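Local coordinates for protein CsuE (Acinetobacter baumannii, PDB 6FJY) that serves as the tip adhesion subunit of archaic chaperone-usher Csu pili, which probably attach the bacterium to surfaces during biofilm formation, at residues Trp131-Val135 / Phe146-Phe152. Numbering follows the deposited sequence.
Sequences WFYSV and FFESPGF
Strand 131-135 and strand 146-148 form an antiparallel hairpin pair, axes 4.4 Å apart at 170°, at the end of strand 119-136 in this Ig-like beta-sandwich protein, far from the chain's centre. Along 146-152, Phe146 CA meets Val135 O (CA-H...O, 3.3 Å). Phe147 and Val135 are the hydrogen-bonded pair: Val135 N-Phe147 O and Phe147 N-Val135 O both measure 2.7 Å, their side chains packing on Cys2 of the Cys2-Cys35 disulfide (Val135 also on Cys35). Glu148 and Ser134 form the non-hydrogen-bonded pair (CA-CA 4.3 Å); Ser134 OG, chi1 t, accepts a hydrogen bond from Arg154 NH1 and donates one to Glu148 OE2 (3.1 Å). Ser149 N donates to Tyr133 O (3.1 Å), but Tyr133 N turns to Ser149 OG (3.0 Å), in its p rotamer. Ser149 CB lies over the Tyr133 ring (3.8 Å to its centroid). A type II turn, Ser149 to Phe152, with Gly151 at phi/psi 87/8, brings the Phe152 ring over Ser134 CB (CH-pi, 3.5 Å to the centroid). A side-chain hydroxyl thus replaces a backbone carbonyl where strand pairing ends.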
# COMPACT_ATOMS: atom_id res chain seq x y z
N TRP D 131 20.69 7.65 27.17
CA TRP D 131 19.87 7.01 28.19
C TRP D 131 20.67 6.84 29.47
O TRP D 131 21.85 6.49 29.44
CB TRP D 131 19.38 5.65 27.72
CG TRP D 131 18.78 5.66 26.35
CD1 TRP D 131 19.43 5.54 25.17
CD2 TRP D 131 17.39 5.80 26.04
NE1 TRP D 131 18.53 5.59 24.13
CE2 TRP D 131 17.27 5.75 24.64
CE3 TRP D 131 16.23 5.95 26.81
CZ2 TRP D 131 16.04 5.86 23.99
CZ3 TRP D 131 15.01 6.06 26.16
CH2 TRP D 131 14.93 6.01 24.77
N PHE D 132 20.01 7.09 30.59
CA PHE D 132 20.54 6.85 31.93
C PHE D 132 19.50 5.98 32.63
O PHE D 132 18.40 6.45 32.94
CB PHE D 132 20.77 8.16 32.69
CG PHE D 132 21.58 9.19 31.93
CD1 PHE D 132 21.01 9.95 30.92
CD2 PHE D 132 22.91 9.41 32.25
CE1 PHE D 132 21.75 10.91 30.23
CE2 PHE D 132 23.67 10.37 31.57
CZ PHE D 132 23.09 11.12 30.56
N TYR D 133 19.84 4.71 32.87
CA TYR D 133 18.84 3.77 33.37
C TYR D 133 19.42 2.89 34.47
O TYR D 133 20.63 2.63 34.53
CB TYR D 133 18.28 2.88 32.25
CG TYR D 133 19.33 2.09 31.50
CD1 TYR D 133 19.71 0.82 31.92
CD2 TYR D 133 19.93 2.61 30.36
CE1 TYR D 133 20.66 0.09 31.24
CE2 TYR D 133 20.88 1.88 29.66
CZ TYR D 133 21.25 0.63 30.11
OH TYR D 133 22.20 -0.08 29.41
N SER D 134 18.53 2.43 35.36
CA SER D 134 18.82 1.38 36.33
C SER D 134 17.54 0.58 36.52
O SER D 134 16.64 0.99 37.26
CB SER D 134 19.31 1.94 37.65
OG SER D 134 19.57 0.88 38.56
N VAL D 135 17.47 -0.56 35.85
CA VAL D 135 16.25 -1.36 35.75
C VAL D 135 16.42 -2.61 36.62
O VAL D 135 17.43 -3.30 36.50
CB VAL D 135 15.96 -1.76 34.29
CG1 VAL D 135 14.60 -2.45 34.21
CG2 VAL D 135 16.03 -0.54 33.39
N PHE D 146 20.67 -5.37 38.88
CA PHE D 146 20.07 -4.26 38.16
C PHE D 146 20.76 -4.07 36.82
O PHE D 146 21.99 -4.17 36.72
CB PHE D 146 20.14 -2.96 38.98
CG PHE D 146 19.32 -3.00 40.23
CD1 PHE D 146 19.85 -3.51 41.41
CD2 PHE D 146 18.02 -2.54 40.23
CE1 PHE D 146 19.09 -3.56 42.56
CE2 PHE D 146 17.25 -2.59 41.38
CZ PHE D 146 17.79 -3.10 42.55
N PHE D 147 19.96 -3.84 35.78
CA PHE D 147 20.48 -3.48 34.47
C PHE D 147 20.71 -1.97 34.44
O PHE D 147 19.77 -1.19 34.62
CB PHE D 147 19.51 -3.91 33.37
CG PHE D 147 19.10 -5.36 33.43
CD1 PHE D 147 20.04 -6.35 33.70
CD2 PHE D 147 17.78 -5.73 33.22
CE1 PHE D 147 19.66 -7.69 33.75
CE2 PHE D 147 17.39 -7.06 33.27
CZ PHE D 147 18.33 -8.05 33.54
N GLU D 148 21.96 -1.57 34.25
CA GLU D 148 22.35 -0.19 34.46
C GLU D 148 23.23 0.30 33.31
O GLU D 148 23.98 -0.46 32.70
CB GLU D 148 23.10 -0.01 35.79
CG GLU D 148 22.18 -0.06 36.99
CD GLU D 148 22.89 -0.44 38.27
OE1 GLU D 148 23.96 -1.09 38.20
OE2 GLU D 148 22.37 -0.11 39.35
N SER D 149 23.08 1.59 33.02
CA SER D 149 23.98 2.33 32.17
C SER D 149 25.23 2.68 32.97
O SER D 149 25.21 2.63 34.20
CB SER D 149 23.28 3.60 31.67
OG SER D 149 22.86 4.41 32.74
N PRO D 150 26.33 3.03 32.30
CA PRO D 150 27.63 3.08 32.99
C PRO D 150 27.70 4.20 34.02
O PRO D 150 27.36 5.35 33.74
CB PRO D 150 28.62 3.31 31.84
CG PRO D 150 27.82 3.94 30.77
CD PRO D 150 26.46 3.33 30.86
N GLY D 151 28.18 3.85 35.21
CA GLY D 151 28.35 4.80 36.29
C GLY D 151 27.15 5.02 37.17
O GLY D 151 27.18 5.93 38.01
N PHE D 152 26.09 4.23 37.01
CA PHE D 152 24.87 4.44 37.77
C PHE D 152 25.04 3.99 39.21
O PHE D 152 25.61 2.93 39.49
CB PHE D 152 23.69 3.69 37.13
CG PHE D 152 22.36 4.35 37.38
CD1 PHE D 152 21.75 4.25 38.62
CD2 PHE D 152 21.74 5.09 36.40
CE1 PHE D 152 20.54 4.87 38.87
CE2 PHE D 152 20.54 5.71 36.64
CZ PHE D 152 19.94 5.60 37.88